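Local coordinates for cytochrome c-550-like protein (Thermosynechococcus elongatus, PDB 4LJI) that probably serves as a low-potential, electron-transferring cytochrome c and can partially replace cytochrome c-550 (PsbV) of photosystem II, at residues E112-E115 / T116-A119; R102-E106 / D107-T111. One frame throughout, in Å; residues are numbered along the deposited sequence.

Overall arrangement
Followed from the N terminus, the chain forms helix 33-46, the heme attachment segment with C47, C50 and H51, and helix 79-87 before it reaches either contact. Interaction 2 comes first: within residues 102-111, S105 to L109 close a tight turn in the loop that leads from the axial ligand C101 to helix 111-127. Interaction 1 follows within the opening turns of that helix. The two lie in series, neither nested nor crossed, with centres about 11 Å apart. They meet where L114 packs on L109 and V104, L114 CD1 lying 3.8 Å from L109 CD1. Together they join the heme-side loop to the last helix, which packs against helices 33-46 and 79-87.

Interaction 1 (E112-E115 / T116-A119); sequences EQLE and TLAA
T116 turns its hydroxyl back along the helix to Q113, one turn earlier. From its CB, which lies beside the backbone of Q113, the side chain forks. One branch is OG1, set between the threonine's own backbone N and carbonyl carbon (chi1 69°), and it donates a short hydrogen bond of 2.6 Å to Q113 O. The C=O...OG1 angle is 132°, with the hydroxyl slightly tilted from the carbonyl plane, whereas the helical bond from L117 N to the same Q113 O, 3.1 Å long, lies in that plane. Two donors thus grip a single carbonyl oxygen. The other branch, the methyl CG2, comes within 3.2 Å of E112 O, the oxygen that also accepts T116 N at 3.0 Å. A valine here would keep a methyl beside E112 O but would probably cost Q113 O its hydroxyl bond, leaving its hold to backbone amides. The i to i-4 pattern runs on unbroken: A118 N reaches L114 O at 2.8 Å in a nearly straight bond (174°), and A119 N reaches E115 O at the same 2.8 Å. On the buried side, L114 and L117 send their CG atoms anti to the backbone N, and the two chains cross with L114 CD1 4.0 Å from L117 CD2. L117 also touches the heme and F43, while L114 reaches V83 and R87 of helix 79-87. T116 itself rests on L42. These are the first two turns of the C-terminal helix of a cytochrome c fold, amphipathic, with its inner face packed against both helix 33-46, which precedes the heme attachment cysteines, and helix 79-87.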
ATOM      1  N   GLU A 112      -5.177  20.192  -2.069  1.00 20.73           N
ATOM      2  CA  GLU A 112      -6.151  19.756  -3.062  1.00 19.08           C
ATOM      3  C   GLU A 112      -6.072  18.250  -3.310  1.00 20.88           C
ATOM      4  O   GLU A 112      -7.092  17.576  -3.455  1.00 23.13           O
ATOM      5  CB  GLU A 112      -5.953  20.496  -4.378  1.00 22.46           C
ATOM      6  CG  GLU A 112      -6.351  21.976  -4.320  1.00 25.72           C
ATOM      7  CD  GLU A 112      -5.149  22.881  -4.128  1.00 31.99           C
ATOM      8  OE1 GLU A 112      -4.178  22.439  -3.468  1.00 33.06           O
ATOM      9  OE2 GLU A 112      -5.178  24.036  -4.641  1.00 41.09           O
ATOM     10  N   GLN A 113      -4.851  17.742  -3.390  1.00 15.96           N
ATOM     11  CA  GLN A 113      -4.666  16.291  -3.560  1.00 21.09           C
ATOM     12  C   GLN A 113      -5.294  15.521  -2.411  1.00 20.22           C
ATOM     13  O   GLN A 113      -6.040  14.547  -2.632  1.00 15.44           O
ATOM     14  CB  GLN A 113      -3.195  15.911  -3.645  1.00 21.27           C
ATOM     15  CG  GLN A 113      -2.545  16.204  -4.970  1.00 22.56           C
ATOM     16  CD  GLN A 113      -1.072  15.905  -4.936  1.00 31.21           C
ATOM     17  OE1 GLN A 113      -0.338  16.384  -4.069  1.00 32.31           O
ATOM     18  NE2 GLN A 113      -0.631  15.081  -5.866  1.00 28.18           N
ATOM     19  N   LEU A 114      -4.993  15.934  -1.184  1.00 15.50           N
ATOM     20  CA  LEU A 114      -5.558  15.290  -0.002  1.00 16.38           C
ATOM     21  C   LEU A 114      -7.081  15.436   0.048  1.00 15.03           C
ATOM     22  O   LEU A 114      -7.769  14.508   0.515  1.00 16.06           O
ATOM     23  CB  LEU A 114      -4.925  15.870   1.251  1.00 24.34           C
ATOM     24  CG  LEU A 114      -4.826  14.942   2.430  1.00 25.95           C
ATOM     25  CD1 LEU A 114      -3.986  13.712   2.017  1.00 27.23           C
ATOM     26  CD2 LEU A 114      -4.195  15.632   3.588  1.00 19.65           C
ATOM     27  N   GLU A 115      -7.629  16.560  -0.426  1.00 16.44           N
ATOM     28  CA  GLU A 115      -9.071  16.691  -0.582  1.00 14.84           C
ATOM     29  C   GLU A 115      -9.650  15.625  -1.488  1.00 17.19           C
ATOM     30  O   GLU A 115     -10.689  15.073  -1.175  1.00 16.32           O
ATOM     31  CB  GLU A 115      -9.446  18.079  -1.145  1.00 19.62           C
ATOM     32  CG  GLU A 115      -9.422  19.183  -0.125  1.00 24.18           C
ATOM     33  CD  GLU A 115      -9.630  20.539  -0.739  1.00 32.43           C
ATOM     34  OE1 GLU A 115      -9.649  21.521   0.026  1.00 37.93           O
ATOM     35  OE2 GLU A 115      -9.769  20.608  -1.980  1.00 34.30           O
ATOM     36  N   THR A 116      -8.999  15.359  -2.613  1.00 15.13           N
ATOM     37  CA  THR A 116      -9.547  14.368  -3.527  1.00 13.93           C
ATOM     38  C   THR A 116      -9.457  12.959  -2.931  1.00 19.62           C
ATOM     39  O   THR A 116     -10.325  12.149  -3.207  1.00 14.79           O
ATOM     40  CB  THR A 116      -8.854  14.383  -4.890  1.00 16.78           C
ATOM     41  OG1 THR A 116      -7.514  13.896  -4.733  1.00 16.98           O
ATOM     42  CG2 THR A 116      -8.861  15.786  -5.501  1.00 18.29           C
ATOM     43  N   LEU A 117      -8.421  12.687  -2.129  1.00 13.86           N
ATOM     44  CA  LEU A 117      -8.283  11.381  -1.449  1.00 11.97           C
ATOM     45  C   LEU A 117      -9.379  11.271  -0.386  1.00 15.19           C
ATOM     46  O   LEU A 117     -10.048  10.239  -0.276  1.00 13.03           O
ATOM     47  CB  LEU A 117      -6.875  11.225  -0.857  1.00 13.16           C
ATOM     48  CG  LEU A 117      -6.507  10.091   0.099  1.00 15.26           C
ATOM     49  CD1 LEU A 117      -6.838   8.748  -0.568  1.00 14.92           C
ATOM     50  CD2 LEU A 117      -5.012  10.161   0.429  1.00 15.15           C
ATOM     51  N   ALA A 118      -9.552  12.317   0.421  1.00 12.26           N
ATOM     52  CA  ALA A 118     -10.670  12.323   1.363  1.00 12.34           C
ATOM     53  C   ALA A 118     -11.999  12.131   0.630  1.00 16.64           C
ATOM     54  O   ALA A 118     -12.843  11.344   1.108  1.00 13.59           O
ATOM     55  CB  ALA A 118     -10.687  13.632   2.215  1.00 13.71           C
ATOM     56  N   ALA A 119     -12.223  12.832  -0.494  1.00 12.99           N
ATOM     57  CA  ALA A 119     -13.479  12.666  -1.236  1.00 13.31           C
ATOM     58  C   ALA A 119     -13.675  11.212  -1.703  1.00 14.08           C
ATOM     59  O   ALA A 119     -14.767  10.662  -1.604  1.00 15.26           O
ATOM     60  CB  ALA A 119     -13.536  13.610  -2.432  1.00 16.39           C
TER

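Interaction 2 (R102-E106 / D107-T111); sequences RRVSE and DWLTT. With HEC (heme c), chain C.
The loop that runs from the axial heme ligand C101 to helix 111-127 folds into a turn where S105 receives the amides of W108 and L109. S105 O accepts L109 N at 3.0 Å, nearly along the C=O axis, and W108 N, also at 3.0 Å, from well above the carbonyl plane. The serine hydroxyl folds over the same turn, OG taking weak bonds from D107 N and W108 N in the pattern of an ST motif. Next to it in the chain, V104 divides its methyls: CG1, anti to the backbone N (chi1 177°), packs 3.5 Å from L109 CB and 3.9 Å from W108 CD1, while CG2 lies 3.9 Å from heme CBB. R102 lays its CB 3.5 Å from the heme meso carbon CHC. Its guanidinium then passes the indole, plane turned 55° from the ring, with NH1 4.2 Å from W108 CH2; CZ is 5.6 Å from the centroid of the W108 six-membered ring, a long, at most weak cation-pi attraction, and NH2 bonds N49 O of the second subunit. W108 NE1 is held by N46 OD1. T110 OG1 caps the backbone N of Q113, and Q113 OE1 accepts T110 N, the reciprocal pair of a capping box.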
ATOM      1  N   ARG A 102      -0.625   6.517   8.377  1.00 23.52           N
ATOM      2  CA  ARG A 102       0.400   7.170   7.569  1.00 21.81           C
ATOM      3  C   ARG A 102       0.151   8.667   7.588  1.00 21.99           C
ATOM      4  O   ARG A 102      -0.842   9.148   7.041  1.00 23.96           O
ATOM      5  CB  ARG A 102       0.342   6.660   6.124  1.00 23.44           C
ATOM      6  CG  ARG A 102       1.364   7.255   5.198  1.00 28.00           C
ATOM      7  CD  ARG A 102       2.740   7.220   5.820  1.00 37.93           C
ATOM      8  NE  ARG A 102       3.771   7.438   4.814  1.00 43.19           N
ATOM      9  CZ  ARG A 102       4.392   6.454   4.169  1.00 45.02           C
ATOM     10  NH1 ARG A 102       5.312   6.737   3.254  1.00 45.08           N
ATOM     11  NH2 ARG A 102       4.089   5.193   4.443  1.00 41.77           N
ATOM     12  N   ARG A 103       1.037   9.401   8.238  1.00 21.34           N
ATOM     13  CA  ARG A 103       0.924  10.847   8.266  1.00 20.57           C
ATOM     14  C   ARG A 103       1.280  11.363   6.872  1.00 20.10           C
ATOM     15  O   ARG A 103       2.213  10.852   6.239  1.00 27.16           O
ATOM     16  CB  ARG A 103       1.897  11.364   9.314  1.00 26.78           C
ATOM     17  CG  ARG A 103       1.592  12.715   9.875  1.00 35.75           C
ATOM     18  CD  ARG A 103       2.037  12.756  11.331  1.00 44.64           C
ATOM     19  NE  ARG A 103       1.702  14.032  11.960  1.00 45.40           N
ATOM     20  CZ  ARG A 103       1.772  14.263  13.267  1.00 49.38           C
ATOM     21  NH1 ARG A 103       2.155  13.300  14.099  1.00 51.83           N
ATOM     22  NH2 ARG A 103       1.446  15.452  13.744  1.00 47.25           N
ATOM     23  N   VAL A 104       0.567  12.370   6.371  1.00 22.53           N
ATOM     24  CA  VAL A 104       0.867  12.854   5.043  1.00 17.30           C
ATOM     25  C   VAL A 104       1.214  14.350   5.143  1.00 22.66           C
ATOM     26  O   VAL A 104       0.368  15.178   5.453  1.00 27.06           O
ATOM     27  CB  VAL A 104      -0.288  12.638   4.087  1.00 14.77           C
ATOM     28  CG1 VAL A 104       0.030  13.222   2.743  1.00 20.73           C
ATOM     29  CG2 VAL A 104      -0.557  11.141   3.920  1.00 16.86           C
ATOM     30  N   SER A 105       2.483  14.648   4.884  1.00 24.04           N
ATOM     31  CA  SER A 105       3.040  15.979   5.015  1.00 23.61           C
ATOM     32  C   SER A 105       2.619  16.767   3.809  1.00 22.36           C
ATOM     33  O   SER A 105       2.239  16.209   2.800  1.00 23.94           O
ATOM     34  CB  SER A 105       4.561  15.901   5.018  1.00 29.11           C
ATOM     35  OG  SER A 105       5.051  15.848   3.673  1.00 36.35           O
ATOM     36  N   GLU A 106       2.702  18.096   3.885  1.00 21.88           N
ATOM     37  CA  GLU A 106       2.300  18.881   2.730  1.00 23.17           C
ATOM     38  C   GLU A 106       3.294  18.751   1.599  1.00 24.63           C
ATOM     39  O   GLU A 106       3.009  19.101   0.461  1.00 32.90           O
ATOM     40  CB  GLU A 106       2.156  20.344   3.110  1.00 24.47           C
ATOM     41  CG  GLU A 106       0.976  20.608   4.012  1.00 26.42           C
ATOM     42  CD  GLU A 106       0.669  22.088   4.116  1.00 26.75           C
ATOM     43  OE1 GLU A 106       0.277  22.704   3.095  1.00 28.35           O
ATOM     44  OE2 GLU A 106       0.809  22.647   5.223  1.00 31.30           O
ATOM     45  N   ASP A 107       4.481  18.277   1.939  1.00 26.68           N
ATOM     46  CA  ASP A 107       5.538  18.048   0.973  1.00 30.60           C
ATOM     47  C   ASP A 107       5.239  16.770   0.191  1.00 33.32           C
ATOM     48  O   ASP A 107       5.766  16.545  -0.900  1.00 36.83           O
ATOM     49  CB  ASP A 107       6.865  17.944   1.714  1.00 38.21           C
ATOM     50  CG  ASP A 107       7.025  19.040   2.756  1.00 45.63           C
ATOM     51  OD1 ASP A 107       7.415  20.180   2.390  1.00 51.20           O
ATOM     52  OD2 ASP A 107       6.731  18.769   3.944  1.00 47.48           O
ATOM     53  N   TRP A 108       4.368  15.946   0.755  1.00 29.27           N
ATOM     54  CA  TRP A 108       3.973  14.697   0.112  1.00 33.50           C
ATOM     55  C   TRP A 108       2.702  14.920  -0.711  1.00 31.70           C
ATOM     56  O   TRP A 108       2.697  14.722  -1.926  1.00 36.01           O
ATOM     57  CB  TRP A 108       3.787  13.615   1.174  1.00 32.37           C
ATOM     58  CG  TRP A 108       3.667  12.211   0.637  1.00 35.16           C
ATOM     59  CD1 TRP A 108       2.526  11.587   0.251  1.00 35.42           C
ATOM     60  CD2 TRP A 108       4.728  11.263   0.447  1.00 40.66           C
ATOM     61  NE1 TRP A 108       2.799  10.309  -0.177  1.00 31.75           N
ATOM     62  CE2 TRP A 108       4.147  10.087  -0.069  1.00 38.54           C
ATOM     63  CE3 TRP A 108       6.111  11.294   0.663  1.00 45.20           C
ATOM     64  CZ2 TRP A 108       4.902   8.946  -0.371  1.00 37.47           C
ATOM     65  CZ3 TRP A 108       6.864  10.155   0.358  1.00 41.69           C
ATOM     66  CH2 TRP A 108       6.252   9.003  -0.155  1.00 37.19           C
ATOM     67  N   LEU A 109       1.628  15.347  -0.054  1.00 24.82           N
ATOM     68  CA  LEU A 109       0.396  15.681  -0.759  1.00 24.20           C
ATOM     69  C   LEU A 109      -0.077  17.108  -0.471  1.00 20.70           C
ATOM     70  O   LEU A 109      -0.099  17.531   0.671  1.00 27.46           O
ATOM     71  CB  LEU A 109      -0.695  14.673  -0.393  1.00 26.75           C
ATOM     72  CG  LEU A 109      -0.368  13.274  -0.909  1.00 27.90           C
ATOM     73  CD1 LEU A 109      -1.409  12.274  -0.435  1.00 29.50           C
ATOM     74  CD2 LEU A 109      -0.292  13.314  -2.412  1.00 28.48           C
ATOM     75  N   THR A 110      -0.463  17.833  -1.512  1.00 16.25           N
ATOM     76  CA  THR A 110      -0.952  19.219  -1.357  1.00 18.43           C
ATOM     77  C   THR A 110      -2.361  19.122  -0.801  1.00 19.78           C
ATOM     78  O   THR A 110      -2.968  18.049  -0.808  1.00 19.14           O
ATOM     79  CB  THR A 110      -1.037  19.926  -2.687  1.00 26.15           C
ATOM     80  OG1 THR A 110      -2.058  19.313  -3.495  1.00 22.11           O
ATOM     81  CG2 THR A 110       0.320  19.867  -3.404  1.00 25.35           C
ATOM     82  N   THR A 111      -2.859  20.242  -0.310  1.00 19.76           N
ATOM     83  CA  THR A 111      -4.228  20.389   0.167  1.00 19.78           C
ATOM     84  C   THR A 111      -5.247  19.796  -0.801  1.00 25.25           C
ATOM     85  O   THR A 111      -6.081  18.999  -0.397  1.00 18.80           O
ATOM     86  CB  THR A 111      -4.543  21.896   0.359  1.00 22.28           C
ATOM     87  OG1 THR A 111      -3.532  22.451   1.198  1.00 25.66           O
ATOM     88  CG2 THR A 111      -5.924  22.105   0.986  1.00 18.82           C
TER
HETATM   89 FE   HEC C 301      -4.821   4.735   7.930  1.00 13.28          FE
HETATM   90  CHA HEC C 301      -6.926   4.818  10.665  1.00 19.35           C
HETATM   91  CHB HEC C 301      -6.840   6.988   6.275  1.00 11.27           C
HETATM   92  CHC HEC C 301      -2.530   4.897   5.265  1.00 13.24           C
HETATM   93  CHD HEC C 301      -3.089   2.180   9.270  1.00 16.28           C
HETATM   94  NA  HEC C 301      -6.545   5.669   8.331  1.00 11.28           N
HETATM   95  C1A HEC C 301      -7.215   5.591   9.551  1.00 11.46           C
HETATM   96  C2A HEC C 301      -8.391   6.434   9.471  1.00 14.00           C
HETATM   97  C3A HEC C 301      -8.357   7.022   8.244  1.00 14.43           C
HETATM   98  C4A HEC C 301      -7.217   6.602   7.548  1.00 12.67           C
HETATM   99  CMA HEC C 301      -9.359   8.014   7.713  1.00 13.94           C
HETATM  100  CAA HEC C 301      -9.472   6.630  10.535  1.00 12.12           C
HETATM  101  CBA HEC C 301     -10.547   5.518  10.439  1.00 14.20           C
HETATM  102  CGA HEC C 301     -11.666   5.648  11.443  1.00 16.34           C
HETATM  103  O1A HEC C 301     -11.756   6.641  12.218  1.00 13.48           O
HETATM  104  O2A HEC C 301     -12.551   4.733  11.499  1.00 16.25           O
HETATM  105  NB  HEC C 301      -4.699   5.729   6.100  1.00 19.60           N
HETATM  106  C1B HEC C 301      -5.613   6.623   5.675  1.00 10.49           C
HETATM  107  C2B HEC C 301      -5.213   7.114   4.415  1.00 10.37           C
HETATM  108  C3B HEC C 301      -3.985   6.583   4.106  1.00 10.73           C
HETATM  109  C4B HEC C 301      -3.690   5.661   5.214  1.00 15.21           C
HETATM  110  CMB HEC C 301      -5.971   8.140   3.602  1.00 13.22           C
HETATM  111  CAB HEC C 301      -3.164   6.803   2.890  1.00 10.11           C
HETATM  112  CBB HEC C 301      -2.674   8.098   2.824  1.00 12.91           C
HETATM  113  NC  HEC C 301      -3.120   3.718   7.359  1.00 10.47           N
HETATM  114  C1C HEC C 301      -2.337   3.963   6.262  1.00 14.63           C
HETATM  115  C2C HEC C 301      -1.363   2.958   6.217  1.00 16.13           C
HETATM  116  C3C HEC C 301      -1.500   2.185   7.342  1.00 17.98           C
HETATM  117  C4C HEC C 301      -2.613   2.670   8.083  1.00 18.05           C
HETATM  118  CMC HEC C 301      -0.314   2.807   5.125  1.00 19.12           C
HETATM  119  CAC HEC C 301      -0.672   0.977   7.649  1.00 15.87           C
HETATM  120  CBC HEC C 301       0.663   1.079   7.841  1.00 16.67           C
HETATM  121  ND  HEC C 301      -4.994   3.717   9.611  1.00 18.50           N
HETATM  122  C1D HEC C 301      -4.143   2.753   9.993  1.00 11.34           C
HETATM  123  C2D HEC C 301      -4.485   2.296  11.339  1.00 13.48           C
HETATM  124  C3D HEC C 301      -5.559   3.008  11.733  1.00 16.29           C
HETATM  125  C4D HEC C 301      -5.881   3.893  10.623  1.00 13.03           C
HETATM  126  CMD HEC C 301      -3.775   1.207  12.120  1.00 17.91           C
HETATM  127  CAD HEC C 301      -6.254   2.913  13.064  1.00 18.63           C
HETATM  128  CBD HEC C 301      -5.737   4.092  13.914  1.00 24.66           C
HETATM  129  CGD HEC C 301      -6.010   4.314  15.390  1.00 26.81           C
HETATM  130  O1D HEC C 301      -7.136   4.108  15.919  1.00 26.54           O
HETATM  131  O2D HEC C 301      -5.068   4.754  16.095  1.00 34.53           O